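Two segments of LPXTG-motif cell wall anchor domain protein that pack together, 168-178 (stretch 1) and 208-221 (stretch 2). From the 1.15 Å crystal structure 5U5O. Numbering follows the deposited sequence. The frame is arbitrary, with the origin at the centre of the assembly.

Stretch 1 168-178: FGSLKLTKTVT
Stretch 2, residues 208-221: EFTLKEGEEKTVEG

Stretch 1 is an extended strand. Stretch 2 enters at Glu208 already in a strand, reverses through a type II turn from Lys212 to Glu215, and returns as strand 216-221, antiparallel to stretch 1 (168° between directions, axes 4.6 Å apart). The first arm crosses stretch 1 at 44°, 7.1 Å away at closest approach.

At the start, Phe168 (chi1 m) brings CD1 to 3.5 Å from Gly221 O. Gly221, at phi/psi 68/35, occupies a region that favours glycine. Water 1 accepts from Gly221 N (2.8 Å) and lies 3.1 Å from Gly169 O and 2.9 Å from Glu220 OE1. Ser170 CA lies 3.2 Å from Val219 O, a CA-H...O contact of the kind antiparallel strands make; its side chain (p) points toward stretch 2.

Leu171 and Val219 form a hydrogen-bonded pair: Leu171 N to Val219 O is 2.9 Å, Val219 N to Leu171 O 2.8 Å. Their side chains, both chi1 t, lie on the same face as Leu173, and all three residues are buried. Lys172 lies on the other face opposite Thr218, CA atoms 4.1 Å apart; its long chain (t, t, m, t) carries NZ to 3.5 Å from Glu216 OE2, a salt bridge on the more open side.

Leu173 repeats the paired pattern with Lys217 (Leu173 N to Lys217 O 2.9 Å, Lys217 N to Leu173 O 3.0 Å). Its t, p rotamer sets CD2 3.9 Å from Phe209 CZ, at the ring edge, and CG 4.1 Å from Leu211 CD1, so the first arm covers it with apolar surface. Thr174 (m) faces Glu216; water 2 links Thr174 OG1 (2.7 Å) to Glu216 OE1 (2.8 Å).

Lys175 meets the turn: its N donates to Glu215 O (3.1 Å), and its O accepts from Gly214 N (2.7 Å). Its side chain (t, p, t, p) sets CB 4.0 Å from Leu211 CB, and its end leads away to a covalent bond elsewhere in the structure. Gly214, at 87/-10, supplies the conformation that calls for glycine. Beyond it, Val177 (t) packs CB 3.5 Å from Glu213 CD.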

ATOM      1  N   PHE A 168       2.435   7.419   3.899  1.00 18.04           N
ATOM      2  CA  PHE A 168       1.995   7.654   5.273  1.00 16.99           C
ATOM      3  C   PHE A 168       2.145   9.113   5.665  1.00 17.54           C
ATOM      4  O   PHE A 168       2.973   9.851   5.124  1.00 19.74           O
ATOM      5  CB  PHE A 168       2.777   6.774   6.258  1.00 16.30           C
ATOM      6  CG  PHE A 168       2.590   5.304   6.008  1.00 16.22           C
ATOM      7  CD1 PHE A 168       1.512   4.633   6.573  1.00 16.64           C
ATOM      8  CD2 PHE A 168       3.440   4.608   5.162  1.00 16.22           C
ATOM      9  CE1 PHE A 168       1.286   3.298   6.317  1.00 17.29           C
ATOM     10  CE2 PHE A 168       3.234   3.265   4.914  1.00 18.36           C
ATOM     11  CZ  PHE A 168       2.150   2.612   5.492  1.00 18.74           C
ATOM     12  N   GLY A 169       1.319   9.499   6.625  1.00 17.17           N
ATOM     13  CA  GLY A 169       1.386  10.800   7.265  1.00 16.73           C
ATOM     14  C   GLY A 169       2.011  10.725   8.644  1.00 15.86           C
ATOM     15  O   GLY A 169       2.552   9.671   9.042  1.00 16.33           O
ATOM     16  N   SER A 170       1.906  11.846   9.384  1.00 16.00           N
ATOM     17  CA  SER A 170       2.480  11.917  10.721  1.00 16.44           C
ATOM     18  C   SER A 170       1.741  12.959  11.540  1.00 16.56           C
ATOM     19  O   SER A 170       1.028  13.824  10.997  1.00 15.81           O
ATOM     20  CB  SER A 170       3.957  12.296  10.672  1.00 16.12           C
ATOM     21  OG  SER A 170       4.154  13.607  10.127  1.00 18.34           O
ATOM     22  N   LEU A 171       1.943  12.873  12.842  1.00 16.03           N
ATOM     23  CA  LEU A 171       1.352  13.790  13.797  1.00 15.01           C
ATOM     24  C   LEU A 171       2.414  14.259  14.749  1.00 14.87           C
ATOM     25  O   LEU A 171       2.976  13.474  15.517  1.00 17.24           O
ATOM     26  CB  LEU A 171       0.223  13.107  14.549  1.00 14.36           C
ATOM     27  CG  LEU A 171      -0.507  13.923  15.625  1.00 14.52           C
ATOM     28  CD1 LEU A 171      -1.076  15.249  15.143  1.00 12.53           C
ATOM     29  CD2 LEU A 171      -1.614  13.045  16.177  1.00 17.19           C
ATOM     30  N   LYS A 172       2.647  15.576  14.742  1.00 13.97           N
ATOM     31  CA  LYS A 172       3.523  16.224  15.694  1.00 13.75           C
ATOM     32  C   LYS A 172       2.653  16.875  16.743  1.00 14.27           C
ATOM     33  O   LYS A 172       1.670  17.550  16.401  1.00 16.13           O
ATOM     34  CB  LYS A 172       4.396  17.286  15.026  1.00 15.42           C
ATOM     35  CG  LYS A 172       5.401  17.932  15.973  1.00 18.02           C
ATOM     36  CD  LYS A 172       6.052  19.173  15.387  1.00 20.64           C
ATOM     37  CE  LYS A 172       6.936  18.837  14.206  1.00 26.21           C
ATOM     38  NZ  LYS A 172       7.811  19.978  13.830  1.00 31.25           N
ATOM     39  N   LEU A 173       3.036  16.748  17.993  1.00 14.13           N
ATOM     40  CA  LEU A 173       2.331  17.370  19.118  1.00 11.98           C
ATOM     41  C   LEU A 173       3.356  18.167  19.875  1.00 10.99           C
ATOM     42  O   LEU A 173       4.389  17.660  20.264  1.00 12.82           O
ATOM     43  CB  LEU A 173       1.729  16.286  20.035  1.00 11.94           C
ATOM     44  CG  LEU A 173       0.994  16.832  21.269  1.00 11.64           C
ATOM     45  CD1 LEU A 173      -0.207  17.720  20.910  1.00 11.27           C
ATOM     46  CD2 LEU A 173       0.593  15.667  22.169  1.00 12.51           C
ATOM     47  N   THR A 174       3.029  19.434  20.140  1.00 11.55           N
ATOM     48  CA  THR A 174       3.841  20.370  20.930  1.00 12.41           C
ATOM     49  C   THR A 174       3.008  20.806  22.139  1.00 12.28           C
ATOM     50  O   THR A 174       1.796  21.011  22.004  1.00 13.25           O
ATOM     51  CB  THR A 174       4.217  21.605  20.087  1.00 13.95           C
ATOM     52  OG1 THR A 174       4.964  21.189  18.944  1.00 15.30           O
ATOM     53  CG2 THR A 174       5.064  22.612  20.865  1.00 14.48           C
ATOM     54  N   LYS A 175       3.651  20.905  23.294  1.00 12.43           N
ATOM     55  CA  LYS A 175       2.983  21.390  24.516  1.00 11.31           C
ATOM     56  C   LYS A 175       3.374  22.826  24.812  1.00 12.40           C
ATOM     57  O   LYS A 175       4.553  23.152  24.830  1.00 14.21           O
ATOM     58  CB  LYS A 175       3.358  20.555  25.747  1.00 11.53           C
ATOM     59  CG  LYS A 175       2.539  20.878  27.003  1.00 12.44           C
ATOM     60  CD  LYS A 175       1.068  20.593  26.766  1.00 13.62           C
ATOM     61  CE  LYS A 175       0.185  20.442  27.978  1.00 14.25           C
ATOM     62  NZ  LYS A 175      -0.085  21.727  28.668  1.00 14.87           N
ATOM     63  N   THR A 176       2.378  23.691  25.054  1.00 11.68           N
ATOM     64  CA  THR A 176       2.614  25.067  25.561  1.00 11.95           C
ATOM     65  C   THR A 176       1.837  25.222  26.849  1.00 12.01           C
ATOM     66  O   THR A 176       0.956  24.431  27.184  1.00 12.25           O
ATOM     67  CB  THR A 176       2.196  26.143  24.540  1.00 12.51           C
ATOM     68  OG1 THR A 176       0.826  25.959  24.221  1.00 13.52           O
ATOM     69  CG2 THR A 176       3.023  25.998  23.267  1.00 12.30           C
ATOM     70  N   VAL A 177       2.122  26.333  27.551  1.00 12.22           N
ATOM     71  CA  VAL A 177       1.539  26.608  28.873  1.00 11.05           C
ATOM     72  C   VAL A 177       1.290  28.118  29.013  1.00 10.86           C
ATOM     73  O   VAL A 177       2.159  28.885  28.659  1.00 13.06           O
ATOM     74  CB  VAL A 177       2.487  26.163  30.025  1.00 11.40           C
ATOM     75  CG1 VAL A 177       1.978  26.588  31.401  1.00 12.97           C
ATOM     76  CG2 VAL A 177       2.706  24.658  30.003  1.00 11.08           C
ATOM     77  N   THR A 178       0.146  28.455  29.583  1.00 11.30           N
ATOM     78  CA  THR A 178      -0.114  29.837  30.008  1.00 12.21           C
ATOM     79  C   THR A 178      -0.739  29.786  31.381  1.00 13.19           C
ATOM     80  O   THR A 178      -1.341  28.799  31.777  1.00 13.64           O
ATOM     81  CB  THR A 178      -1.053  30.580  29.024  1.00 13.74           C
ATOM     82  OG1 THR A 178      -2.320  29.922  28.966  1.00 15.23           O
ATOM     83  CG2 THR A 178      -0.444  30.665  27.654  1.00 14.32           C
ATOM     84  N   GLU A 208       2.268   6.374  24.204  1.00 12.54           N
ATOM     85  CA  GLU A 208       2.192   7.073  25.496  1.00 13.15           C
ATOM     86  C   GLU A 208       3.519   7.755  25.698  1.00 12.34           C
ATOM     87  O   GLU A 208       4.573   7.089  25.544  1.00 14.36           O
ATOM     88  CB  GLU A 208       2.137   6.025  26.602  1.00 18.95           C
ATOM     89  CG  GLU A 208       0.807   5.437  26.968  1.00 24.16           C
ATOM     90  CD  GLU A 208       0.944   4.730  28.303  1.00 28.26           C
ATOM     91  OE1 GLU A 208       1.742   3.765  28.395  1.00 31.57           O
ATOM     92  OE2 GLU A 208       0.314   5.177  29.277  1.00 32.49           O
ATOM     93  N   PHE A 209       3.502   9.027  26.119  1.00 11.96           N
ATOM     94  CA  PHE A 209       4.741   9.746  26.305  1.00 12.95           C
ATOM     95  C   PHE A 209       4.439  11.011  27.103  1.00 12.02           C
ATOM     96  O   PHE A 209       3.271  11.373  27.287  1.00 13.29           O
ATOM     97  CB  PHE A 209       5.372  10.121  24.963  1.00 12.20           C
ATOM     98  CG  PHE A 209       4.436  10.870  24.062  1.00 11.51           C
ATOM     99  CD1 PHE A 209       3.568  10.199  23.207  1.00 13.47           C
ATOM    100  CD2 PHE A 209       4.362  12.276  24.109  1.00 11.72           C
ATOM    101  CE1 PHE A 209       2.662  10.901  22.408  1.00 12.60           C
ATOM    102  CE2 PHE A 209       3.461  12.965  23.306  1.00 12.03           C
ATOM    103  CZ  PHE A 209       2.607  12.291  22.459  1.00 12.31           C
ATOM    104  N   THR A 210       5.507  11.649  27.553  1.00 12.25           N
ATOM    105  CA  THR A 210       5.409  12.922  28.251  1.00 13.13           C
ATOM    106  C   THR A 210       6.102  14.018  27.485  1.00 12.26           C
ATOM    107  O   THR A 210       7.100  13.816  26.804  1.00 14.38           O
ATOM    108  CB  THR A 210       6.049  12.848  29.643  1.00 16.36           C
ATOM    109  OG1 THR A 210       7.468  12.728  29.507  1.00 17.15           O
ATOM    110  CG2 THR A 210       5.499  11.668  30.427  1.00 17.54           C
ATOM    111  N   LEU A 211       5.567  15.239  27.652  1.00 11.62           N
ATOM    112  CA  LEU A 211       6.174  16.456  27.139  1.00 12.02           C
ATOM    113  C   LEU A 211       6.304  17.466  28.257  1.00 12.76           C
ATOM    114  O   LEU A 211       5.344  17.721  28.990  1.00 14.34           O
ATOM    115  CB  LEU A 211       5.300  17.088  26.052  1.00 11.27           C
ATOM    116  CG  LEU A 211       5.069  16.239  24.803  1.00 12.35           C
ATOM    117  CD1 LEU A 211       4.074  16.958  23.901  1.00 12.00           C
ATOM    118  CD2 LEU A 211       6.362  15.987  24.052  1.00 13.20           C
ATOM    119  N   LYS A 212       7.494  18.021  28.396  1.00 13.47           N
ATOM    120  CA  LYS A 212       7.631  19.271  29.150  1.00 13.66           C
ATOM    121  C   LYS A 212       7.165  20.452  28.286  1.00 12.89           C
ATOM    122  O   LYS A 212       6.965  20.360  27.076  1.00 15.29           O
ATOM    123  CB  LYS A 212       9.065  19.480  29.647  1.00 13.32           C
ATOM    124  CG  LYS A 212       9.520  18.350  30.562  1.00 16.48           C
ATOM    125  CD  LYS A 212      10.845  18.600  31.251  1.00 18.99           C
ATOM    126  CE  LYS A 212      11.102  17.530  32.299  1.00 22.93           C
ATOM    127  NZ  LYS A 212      11.054  16.153  31.737  1.00 29.09           N
ATOM    128  N   GLU A 213       6.952  21.596  28.925  1.00 13.36           N
ATOM    129  CA  GLU A 213       6.565  22.799  28.213  1.00 13.00           C
ATOM    130  C   GLU A 213       7.567  23.071  27.105  1.00 13.65           C
ATOM    131  O   GLU A 213       8.776  23.072  27.347  1.00 16.54           O
ATOM    132  CB  GLU A 213       6.492  23.972  29.187  1.00 12.86           C
ATOM    133  CG  GLU A 213       6.127  25.295  28.545  1.00 12.67           C
ATOM    134  CD  GLU A 213       5.978  26.436  29.541  1.00 13.38           C
ATOM    135  OE1 GLU A 213       6.044  26.215  30.765  1.00 16.09           O
ATOM    136  OE2 GLU A 213       5.745  27.577  29.083  1.00 15.81           O
ATOM    137  N   GLY A 214       7.055  23.284  25.892  1.00 13.77           N
ATOM    138  CA  GLY A 214       7.890  23.584  24.735  1.00 14.98           C
ATOM    139  C   GLY A 214       8.439  22.392  23.966  1.00 15.85           C
ATOM    140  O   GLY A 214       9.009  22.560  22.883  1.00 17.95           O
ATOM    141  N   GLU A 215       8.283  21.188  24.513  1.00 14.47           N
ATOM    142  CA  GLU A 215       8.730  19.973  23.845  1.00 14.69           C
ATOM    143  C   GLU A 215       7.725  19.482  22.814  1.00 15.30           C
ATOM    144  O   GLU A 215       6.545  19.823  22.859  1.00 14.96           O
ATOM    145  CB  GLU A 215       9.023  18.868  24.875  1.00 14.86           C
ATOM    146  CG  GLU A 215      10.191  19.203  25.786  1.00 16.37           C
ATOM    147  CD  GLU A 215      10.626  18.054  26.680  1.00 19.87           C
ATOM    148  OE1 GLU A 215       9.804  17.159  27.003  1.00 20.73           O
ATOM    149  OE2 GLU A 215      11.800  18.071  27.105  1.00 26.30           O
ATOM    150  N   GLU A 216       8.222  18.673  21.877  1.00 14.93           N
ATOM    151  CA  GLU A 216       7.405  18.054  20.841  1.00 13.54           C
ATOM    152  C   GLU A 216       7.685  16.544  20.719  1.00 12.91           C
ATOM    153  O   GLU A 216       8.742  16.054  21.128  1.00 16.23           O
ATOM    154  CB  GLU A 216       7.610  18.727  19.484  1.00 13.60           C
ATOM    155  CG  GLU A 216       9.025  18.697  18.953  1.00 14.46           C
ATOM    156  CD  GLU A 216       9.140  19.295  17.571  1.00 19.67           C
ATOM    157  OE1 GLU A 216       9.089  20.534  17.453  1.00 27.56           O
ATOM    158  OE2 GLU A 216       9.304  18.520  16.603  1.00 24.64           O
ATOM    159  N   LYS A 217       6.718  15.822  20.161  1.00 12.91           N
ATOM    160  CA  LYS A 217       6.832  14.397  19.849  1.00 13.86           C
ATOM    161  C   LYS A 217       6.123  14.204  18.532  1.00 13.58           C
ATOM    162  O   LYS A 217       5.030  14.734  18.327  1.00 14.75           O
ATOM    163  CB  LYS A 217       6.126  13.599  20.948  1.00 16.84           C
ATOM    164  CG  LYS A 217       5.780  12.155  20.630  1.00 22.86           C
ATOM    165  CD  LYS A 217       6.956  11.293  20.931  1.00 27.99           C
ATOM    166  CE  LYS A 217       6.642   9.855  20.581  1.00 30.29           C
ATOM    167  NZ  LYS A 217       7.912   9.110  20.487  1.00 36.80           N
ATOM    168  N   THR A 218       6.717  13.412  17.646  1.00 14.62           N
ATOM    169  CA  THR A 218       6.073  13.041  16.395  1.00 14.29           C
ATOM    170  C   THR A 218       5.795  11.534  16.336  1.00 14.50           C
ATOM    171  O   THR A 218       6.684  10.702  16.619  1.00 19.61           O
ATOM    172  CB  THR A 218       6.925  13.467  15.194  1.00 15.85           C
ATOM    173  OG1 THR A 218       7.127  14.882  15.255  1.00 18.25           O
ATOM    174  CG2 THR A 218       6.235  13.163  13.893  1.00 16.94           C
ATOM    175  N   VAL A 219       4.565  11.187  15.994  1.00 13.94           N
ATOM    176  CA  VAL A 219       4.172   9.830  15.637  1.00 14.21           C
ATOM    177  C   VAL A 219       4.198   9.725  14.114  1.00 14.86           C
ATOM    178  O   VAL A 219       3.471  10.449  13.410  1.00 16.50           O
ATOM    179  CB  VAL A 219       2.774   9.490  16.180  1.00 14.23           C
ATOM    180  CG1 VAL A 219       2.307   8.117  15.714  1.00 13.75           C
ATOM    181  CG2 VAL A 219       2.752   9.589  17.697  1.00 15.36           C
ATOM    182  N   GLU A 220       5.051   8.828  13.616  1.00 16.26           N
ATOM    183  CA  GLU A 220       5.239   8.624  12.183  1.00 16.56           C
ATOM    184  C   GLU A 220       4.410   7.454  11.671  1.00 15.97           C
ATOM    185  O   GLU A 220       3.839   6.688  12.455  1.00 16.98           O
ATOM    186  CB  GLU A 220       6.714   8.318  11.897  1.00 19.10           C
ATOM    187  CG  GLU A 220       7.718   9.344  12.417  1.00 24.51           C
ATOM    188  CD  GLU A 220       7.877  10.564  11.527  1.00 29.53           C
ATOM    189  OE1 GLU A 220       7.249  10.627  10.450  1.00 33.12           O
ATOM    190  OE2 GLU A 220       8.657  11.468  11.905  1.00 35.09           O
ATOM    191  N   GLY A 221       4.358   7.302  10.350  1.00 16.38           N
ATOM    192  CA  GLY A 221       3.777   6.085   9.755  1.00 16.31           C
ATOM    193  C   GLY A 221       2.280   5.915   9.936  1.00 15.94           C
ATOM    194  O   GLY A 221       1.777   4.795  10.094  1.00 17.92           O
TER
HETATM  195  O   HOH W   1       5.571   9.138   8.607  1.00 24.24           O
HETATM  196  O   HOH W   2       7.319  22.429  18.407  1.00 27.52           O
HETATM  197  O   HOH W   3       4.604  27.554  26.567  1.00 15.74           O